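Local atomic coordinates of tetratricopeptide TPR_2 repeat protein (Thermobaculum terrenum, PDB entry 5DJS), a protein that joins tetratricopeptide (TPR) helical repeats to a GT-B-type region of glycosyltransferase family 41, its exact role not being established, and is modelled with bound UDP. Residues Gly116-Leu121 against Ile134-Trp139; Val242-His247 against Val265-Ala270; Ile271-Met276 against Leu296-Leu301. The protein carries 1 engineered substitution. All blocks are in the same frame, centred on the assembly; numbering follows the deposited sequence.

Contact 1 (Gly116-Leu121 against Ile134-Trp139); sequences GLYVAL and ILALDW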
# COMPACT_ATOMS: atom_id res chain seq x y z
N GLY A 116 3.97 3.32 -11.75
CA GLY A 116 4.28 4.33 -10.74
C GLY A 116 3.46 5.59 -10.94
O GLY A 116 2.89 6.12 -9.98
N LEU A 117 3.40 6.04 -12.19
CA LEU A 117 2.57 7.19 -12.56
C LEU A 117 1.10 6.92 -12.23
O LEU A 117 0.47 7.74 -11.55
CB LEU A 117 2.75 7.52 -14.05
CG LEU A 117 1.93 8.67 -14.64
CD1 LEU A 117 2.24 9.98 -13.94
CD2 LEU A 117 2.19 8.78 -16.13
N TYR A 118 0.57 5.79 -12.68
CA TYR A 118 -0.81 5.37 -12.34
C TYR A 118 -1.10 5.42 -10.84
O TYR A 118 -2.10 6.00 -10.42
CB TYR A 118 -1.10 3.97 -12.87
CG TYR A 118 -2.47 3.40 -12.53
CD1 TYR A 118 -3.63 4.15 -12.69
CD2 TYR A 118 -2.60 2.07 -12.08
CE1 TYR A 118 -4.88 3.61 -12.38
CE2 TYR A 118 -3.83 1.53 -11.79
CZ TYR A 118 -4.97 2.29 -11.93
OH TYR A 118 -6.19 1.73 -11.65
N VAL A 119 -0.20 4.81 -10.05
CA VAL A 119 -0.28 4.86 -8.59
C VAL A 119 -0.26 6.30 -8.08
O VAL A 119 -1.13 6.70 -7.31
CB VAL A 119 0.89 4.08 -7.94
CG1 VAL A 119 1.02 4.39 -6.45
CG2 VAL A 119 0.69 2.60 -8.17
N ALA A 120 0.73 7.06 -8.54
CA ALA A 120 0.96 8.44 -8.09
C ALA A 120 -0.26 9.34 -8.22
O ALA A 120 -0.51 10.18 -7.36
CB ALA A 120 2.13 9.05 -8.83
N LEU A 121 -1.03 9.15 -9.30
CA LEU A 121 -2.26 9.93 -9.54
C LEU A 121 -3.28 9.84 -8.40
O LEU A 121 -4.06 10.77 -8.19
CB LEU A 121 -2.91 9.51 -10.88
CG LEU A 121 -2.55 10.29 -12.15
CD1 LEU A 121 -1.06 10.45 -12.35
CD2 LEU A 121 -3.18 9.63 -13.37
N ILE A 134 -8.17 5.41 -17.73
CA ILE A 134 -7.58 5.44 -19.07
C ILE A 134 -6.09 5.07 -19.04
O ILE A 134 -5.62 4.24 -19.82
CB ILE A 134 -7.80 6.81 -19.75
CG1 ILE A 134 -9.24 6.86 -20.29
CG2 ILE A 134 -6.81 7.06 -20.88
CD1 ILE A 134 -9.73 8.26 -20.63
N LEU A 135 -5.36 5.70 -18.13
CA LEU A 135 -3.94 5.39 -18.00
C LEU A 135 -3.71 3.91 -17.65
O LEU A 135 -2.74 3.32 -18.10
CB LEU A 135 -3.29 6.31 -16.97
CG LEU A 135 -1.77 6.22 -16.86
CD1 LEU A 135 -1.09 6.78 -18.10
CD2 LEU A 135 -1.30 6.95 -15.61
N ALA A 136 -4.60 3.32 -16.85
CA ALA A 136 -4.45 1.91 -16.44
C ALA A 136 -4.64 0.97 -17.62
O ALA A 136 -3.82 0.08 -17.87
CB ALA A 136 -5.43 1.57 -15.34
N LEU A 137 -5.75 1.18 -18.33
CA LEU A 137 -6.04 0.48 -19.57
C LEU A 137 -4.88 0.60 -20.55
O LEU A 137 -4.45 -0.40 -21.13
CB LEU A 137 -7.30 1.06 -20.22
CG LEU A 137 -8.64 0.81 -19.55
CD1 LEU A 137 -9.73 1.62 -20.23
CD2 LEU A 137 -8.99 -0.66 -19.55
N ASP A 138 -4.37 1.82 -20.72
CA ASP A 138 -3.23 2.08 -21.62
C ASP A 138 -2.07 1.17 -21.28
O ASP A 138 -1.50 0.57 -22.15
CB ASP A 138 -2.79 3.55 -21.56
CG ASP A 138 -2.03 3.99 -22.82
OD1 ASP A 138 -0.79 3.89 -22.85
OD2 ASP A 138 -2.68 4.48 -23.76
N TRP A 139 -1.76 1.06 -19.99
CA TRP A 139 -0.70 0.18 -19.49
C TRP A 139 -0.96 -1.26 -19.88
O TRP A 139 -0.09 -1.92 -20.45
CB TRP A 139 -0.63 0.27 -17.96
CG TRP A 139 0.39 -0.57 -17.28
CD1 TRP A 139 1.69 -0.26 -17.05
CD2 TRP A 139 0.18 -1.85 -16.70
NE1 TRP A 139 2.32 -1.27 -16.36
CE2 TRP A 139 1.41 -2.27 -16.14
CE3 TRP A 139 -0.94 -2.70 -16.60
CZ2 TRP A 139 1.56 -3.49 -15.49
CZ3 TRP A 139 -0.79 -3.93 -15.94
CH2 TRP A 139 0.45 -4.31 -15.40
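Tyr118 and Leu135 both carry CG anti to the backbone N (chi1 177° and -173°), and these torsions send one side chain from each helix into the gap between 116-120 and 134-139. The two segments run nearly antiparallel, 162° between their directions, with axes 9.8 Å apart at closest approach. Leu135 does most of the work through a single methyl. Its CD2 lies 3.7 Å from Tyr118 N, against the backbone of the facing helix, and the side chains of Leu117 and Leu121 close round the same methyl: CG of Leu117 is 3.8 Å from Leu135 CD2, and CD2 of Leu121 stands 4.0 Å from it. Leu117 crosses Leu135 at about a right angle, whereas Leu121 meets it obliquely. The second point of contact is a CH-pi interaction. Ala136 CB sits over one face of the Tyr118 ring, 3.8 Å from its centroid and displaced toward the phenolic rim, so that CZ is the nearest ring atom at 3.5 Å from that methyl. Van der Waals contact thus carries this join; the polar end of Tyr118 turns to another partner, its OH bonding to Thr273 O. This pair is an antiparallel helix packing within the family 41 region. Leu117 also rests on Ile97 and Leu104, so it touches both helix 93-106 and helix 129-143, while Tyr118 reaches the loop after strand 263-266.

Contact 2 (Val242-His247 against Val265-Ala270); sequences VDLSWH and VTWLAA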
# COMPACT_ATOMS: atom_id res chain seq x y z
N VAL A 242 -4.12 -15.38 -6.63
CA VAL A 242 -4.47 -14.10 -6.02
C VAL A 242 -3.28 -13.15 -6.04
O VAL A 242 -2.20 -13.46 -5.52
CB VAL A 242 -4.99 -14.25 -4.58
CG1 VAL A 242 -5.59 -12.93 -4.08
CG2 VAL A 242 -6.05 -15.34 -4.50
N ASP A 243 -3.50 -11.99 -6.66
CA ASP A 243 -2.54 -10.88 -6.66
C ASP A 243 -2.74 -10.08 -5.39
O ASP A 243 -3.73 -9.36 -5.26
CB ASP A 243 -2.77 -9.97 -7.86
CG ASP A 243 -2.03 -8.65 -7.74
OD1 ASP A 243 -0.83 -8.67 -7.35
OD2 ASP A 243 -2.67 -7.60 -8.02
N LEU A 244 -1.79 -10.20 -4.48
CA LEU A 244 -1.81 -9.45 -3.24
C LEU A 244 -1.10 -8.10 -3.35
O LEU A 244 -1.38 -7.22 -2.53
CB LEU A 244 -1.17 -10.27 -2.12
CG LEU A 244 -2.05 -11.04 -1.11
CD1 LEU A 244 -3.40 -11.47 -1.64
CD2 LEU A 244 -1.25 -12.24 -0.63
N SER A 245 -0.19 -7.94 -4.31
CA SER A 245 0.65 -6.73 -4.38
C SER A 245 0.04 -5.55 -5.14
O SER A 245 0.17 -4.41 -4.69
CB SER A 245 2.03 -7.05 -4.96
OG SER A 245 2.81 -7.77 -4.01
N TRP A 246 -0.58 -5.83 -6.29
CA TRP A 246 -1.14 -4.79 -7.20
C TRP A 246 0.00 -3.88 -7.68
O TRP A 246 1.20 -4.13 -7.43
CB TRP A 246 -2.32 -4.04 -6.51
CG TRP A 246 -3.16 -3.06 -7.34
CD1 TRP A 246 -4.21 -3.33 -8.17
CD2 TRP A 246 -3.03 -1.63 -7.33
NE1 TRP A 246 -4.71 -2.15 -8.71
CE2 TRP A 246 -3.99 -1.10 -8.21
CE3 TRP A 246 -2.15 -0.75 -6.69
CZ2 TRP A 246 -4.11 0.29 -8.44
CZ3 TRP A 246 -2.26 0.61 -6.92
CH2 TRP A 246 -3.23 1.12 -7.78
N HIS A 247 -0.35 -2.86 -8.44
CA HIS A 247 0.59 -1.82 -8.83
C HIS A 247 1.44 -1.16 -7.73
O HIS A 247 2.49 -0.63 -8.04
CB HIS A 247 -0.17 -0.75 -9.60
CG HIS A 247 -0.60 -1.19 -10.97
ND1 HIS A 247 -1.86 -1.66 -11.23
CD2 HIS A 247 0.07 -1.23 -12.14
CE1 HIS A 247 -1.95 -1.96 -12.51
NE2 HIS A 247 -0.79 -1.70 -13.08
N VAL A 265 -7.56 -13.28 -9.31
CA VAL A 265 -8.17 -12.33 -8.38
C VAL A 265 -7.13 -11.33 -7.87
O VAL A 265 -6.00 -11.71 -7.53
CB VAL A 265 -8.70 -13.08 -7.13
CG1 VAL A 265 -9.32 -12.12 -6.13
CG2 VAL A 265 -9.70 -14.15 -7.52
N THR A 266 -7.52 -10.06 -7.78
CA THR A 266 -6.69 -9.04 -7.10
C THR A 266 -7.41 -8.61 -5.81
O THR A 266 -8.61 -8.32 -5.83
CB THR A 266 -6.31 -7.86 -8.04
OG1 THR A 266 -5.24 -7.11 -7.46
CG2 THR A 266 -7.50 -6.93 -8.36
N TRP A 267 -6.68 -8.59 -4.70
CA TRP A 267 -7.26 -8.35 -3.38
C TRP A 267 -6.20 -7.82 -2.40
O TRP A 267 -5.01 -8.16 -2.51
CB TRP A 267 -7.89 -9.64 -2.82
CG TRP A 267 -8.27 -9.54 -1.36
CD1 TRP A 267 -9.29 -8.81 -0.82
CD2 TRP A 267 -7.62 -10.18 -0.26
NE1 TRP A 267 -9.32 -8.95 0.54
CE2 TRP A 267 -8.31 -9.79 0.92
CE3 TRP A 267 -6.54 -11.06 -0.14
CZ2 TRP A 267 -7.94 -10.24 2.18
CZ3 TRP A 267 -6.16 -11.51 1.12
CH2 TRP A 267 -6.86 -11.09 2.27
N LEU A 268 -6.65 -6.97 -1.46
CA LEU A 268 -5.87 -6.49 -0.31
C LEU A 268 -5.14 -5.17 -0.55
O LEU A 268 -5.36 -4.21 0.18
CB LEU A 268 -4.90 -7.56 0.22
CG LEU A 268 -4.21 -7.31 1.55
CD1 LEU A 268 -5.18 -7.54 2.67
CD2 LEU A 268 -3.05 -8.26 1.73
N ALA A 269 -4.29 -5.12 -1.57
CA ALA A 269 -3.52 -3.92 -1.89
C ALA A 269 -4.22 -3.04 -2.92
O ALA A 269 -3.98 -1.84 -2.98
CB ALA A 269 -2.13 -4.31 -2.40
N ALA A 270 -5.09 -3.65 -3.72
CA ALA A 270 -5.77 -2.94 -4.79
C ALA A 270 -6.56 -1.79 -4.22
O ALA A 270 -7.30 -1.96 -3.26
CB ALA A 270 -6.67 -3.88 -5.56
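Asp243 is the centre of the first shell, engaged through both its backbone and its carboxylate. Its N-H points almost straight down the carbonyl axis of Val265, with Asp243 N to Val265 O at 2.7 Å and a C=O...N angle of 168°. Its own carbonyl receives Trp267 N at 3.1 Å from Asp243 O, in the carbonyl plane. On the side-chain level, Asp243 and Thr266 lie alongside each other, pointing the same way, and Thr266 OG1 donates to Asp243 OD2 over 2.7 Å, coming from above the carboxylate plane. The other oxygen turns back on its own chain: Trp246 N reaches Asp243 OD1 at 3.0 Å on the syn lone pair, in a nearly straight bond of 173°. This is an Asx motif, and it ties the turn after the strand to the carboxylate that also holds Thr266. The paired strands 240-243 and 263-266 are parallel neighbours in a six-stranded sheet, joined through helix 253-257 as a beta-alpha-beta unit. Val242 and Val265 share one face of the sheet, Asp243 and Thr266 the other. Beyond the strand ends, Ala270 CA sits over one face of the Trp246 indole, 3.8 Å from the centroid of the five-membered ring, while His247 CB covers the opposite face. Leu244 runs beside Trp267, its CD1 3.5 Å from Trp267 CE3, and the Trp267 NE1 bonds to Tyr308 O. Farther out, Leu181 of helix 176-187 packs on Leu244, Val184 on Trp267, and Val177 and Phe180 on Leu268. Ser245 OG is hydrogen-bonded to Ser169 OG and Gly170 N, fastening the turn to the end of strand 163-169.

Contact 3 (Ile271-Met276 against Leu296-Leu301); sequences INTTGM and LYTERL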
# COMPACT_ATOMS: atom_id res chain seq x y z
N ILE A 271 -6.33 -0.61 -4.79
CA ILE A 271 -7.17 0.59 -4.60
C ILE A 271 -7.90 1.01 -5.88
O ILE A 271 -8.66 1.98 -5.88
CB ILE A 271 -6.33 1.80 -4.10
CG1 ILE A 271 -5.17 2.09 -5.06
CG2 ILE A 271 -5.82 1.54 -2.69
CD1 ILE A 271 -4.61 3.49 -4.93
N ASN A 272 -7.63 0.31 -6.98
CA ASN A 272 -8.29 0.56 -8.26
C ASN A 272 -8.02 -0.64 -9.18
O ASN A 272 -7.31 -1.59 -8.80
CB ASN A 272 -7.75 1.88 -8.86
CG ASN A 272 -8.72 2.61 -9.82
OD1 ASN A 272 -8.34 3.63 -10.35
ND2 ASN A 272 -9.93 2.13 -10.02
N THR A 273 -8.57 -0.61 -10.39
CA THR A 273 -8.37 -1.68 -11.35
C THR A 273 -6.90 -1.86 -11.69
O THR A 273 -6.12 -0.91 -11.64
CB THR A 273 -9.17 -1.41 -12.65
OG1 THR A 273 -9.17 -2.60 -13.46
CG2 THR A 273 -8.62 -0.20 -13.45
N THR A 274 -6.54 -3.11 -12.01
CA THR A 274 -5.27 -3.41 -12.65
C THR A 274 -5.24 -2.94 -14.11
O THR A 274 -4.16 -2.76 -14.68
CB THR A 274 -4.99 -4.92 -12.67
OG1 THR A 274 -6.10 -5.61 -13.29
CG2 THR A 274 -4.76 -5.45 -11.25
N GLY A 275 -6.43 -2.80 -14.70
CA GLY A 275 -6.59 -2.45 -16.10
C GLY A 275 -6.61 -3.64 -17.03
O GLY A 275 -6.91 -3.48 -18.22
N MET A 276 -6.34 -4.84 -16.49
CA MET A 276 -6.05 -6.03 -17.29
C MET A 276 -7.31 -6.82 -17.63
O MET A 276 -8.22 -6.92 -16.81
CB MET A 276 -5.10 -6.96 -16.53
CG MET A 276 -3.74 -6.36 -16.23
SD MET A 276 -2.79 -7.35 -15.06
CE MET A 276 -2.49 -8.84 -16.01
N LEU A 296 -15.58 1.33 -14.37
CA LEU A 296 -14.18 1.69 -14.11
C LEU A 296 -13.22 0.51 -13.93
O LEU A 296 -12.00 0.72 -13.81
CB LEU A 296 -14.07 2.61 -12.87
CG LEU A 296 -14.87 3.92 -12.88
CD1 LEU A 296 -14.67 4.65 -11.56
CD2 LEU A 296 -14.46 4.81 -14.05
N TYR A 297 -13.73 -0.72 -13.93
CA TYR A 297 -12.92 -1.91 -13.65
C TYR A 297 -13.06 -2.97 -14.73
O TYR A 297 -14.18 -3.36 -15.08
CB TYR A 297 -13.36 -2.51 -12.31
CG TYR A 297 -13.06 -1.62 -11.12
CD1 TYR A 297 -13.88 -0.52 -10.84
CD2 TYR A 297 -11.96 -1.86 -10.31
CE1 TYR A 297 -13.61 0.32 -9.77
CE2 TYR A 297 -11.68 -1.02 -9.23
CZ TYR A 297 -12.51 0.07 -8.95
OH TYR A 297 -12.23 0.90 -7.88
N THR A 298 -11.93 -3.44 -15.25
CA THR A 298 -11.90 -4.61 -16.13
C THR A 298 -12.31 -5.87 -15.36
O THR A 298 -13.01 -6.72 -15.90
CB THR A 298 -10.51 -4.87 -16.71
OG1 THR A 298 -9.55 -4.87 -15.65
CG2 THR A 298 -10.16 -3.81 -17.76
N GLU A 299 -11.88 -5.96 -14.11
CA GLU A 299 -12.26 -7.07 -13.25
C GLU A 299 -13.75 -6.98 -12.90
O GLU A 299 -14.33 -5.88 -12.94
CB GLU A 299 -11.46 -7.05 -11.93
CG GLU A 299 -9.95 -6.89 -12.04
CD GLU A 299 -9.46 -5.44 -11.96
OE1 GLU A 299 -10.27 -4.49 -12.12
OE2 GLU A 299 -8.26 -5.24 -11.77
N ARG A 300 -14.35 -8.11 -12.56
CA ARG A 300 -15.68 -8.10 -11.94
C ARG A 300 -15.50 -7.84 -10.45
O ARG A 300 -14.74 -8.54 -9.77
CB ARG A 300 -16.42 -9.41 -12.13
CG ARG A 300 -17.24 -9.50 -13.39
CD ARG A 300 -18.09 -10.75 -13.37
NE ARG A 300 -18.10 -11.42 -14.66
CZ ARG A 300 -18.13 -12.75 -14.85
NH1 ARG A 300 -18.13 -13.61 -13.83
NH2 ARG A 300 -18.15 -13.22 -16.09
N LEU A 301 -16.21 -6.83 -9.95
CA LEU A 301 -16.14 -6.48 -8.54
C LEU A 301 -16.92 -7.51 -7.71
O LEU A 301 -18.04 -7.89 -8.06
CB LEU A 301 -16.71 -5.08 -8.32
CG LEU A 301 -15.96 -3.93 -8.99
CD1 LEU A 301 -16.78 -2.65 -8.89
CD2 LEU A 301 -14.59 -3.71 -8.36
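The carboxylate of Glu299, brought round by a bend at chi2 (92°), is held by three hydrogen bonds from two consecutive threonines. Glu299 OE2 takes two of them: Thr274 N arrives on its syn lone pair at 2.7 Å with a 169° angle, and Thr274 OG1 donates to the same OE2 from above the carboxylate plane, also at 2.7 Å. Glu299 OE1 accepts from Thr273 OG1 at 2.6 Å, again from above the plane. The hydroxyls of Thr273 and Thr274 accept as well as donate: Thr273 OG1 receives Gly275 N at 3.0 Å and Thr274 OG1 receives Met276 N at 3.3 Å. These are two overlapping ST turns, in the loop linking parallel strands 263-266 and 281-285, and Glu299 comes from just before strand 300-304 at the sheet edge. Thr298 OG1 donates to Met276 O at 2.7 Å, with the donor above the carbonyl plane, while Thr298 N adds a weak bond to Thr273 OG1. The Tyr297 ring lies beside Thr273, CD2 3.7 Å from Thr273 CB. It has Leu301 CD2 over one face and Glu299 OE1 in plane at the edge, and the side chain also rests on Leu282 of strand 281-285.

In the fold
Contacts 2 and 3 are consecutive along the chain, with centres 11 Å apart, and both reach the same parallel sheet; contact 1 packs a helix pair against them. Tyr118 reaches both: its OH lies 2.6 Å from Thr273 O of contact 3, and its CE2 is 3.6 Å from Trp246 CZ2 of contact 2. Trp139 of contact 1 meets His247 edge-to-face, with CZ3 3.6 Å from His247 NE2. Trp246 CH2 in turn packs 3.5 Å from Ile271 CG1. Bound UDP lies near this junction: the Ile271 side chain is about 8 Å from it and that of Ala269 about 10 Å.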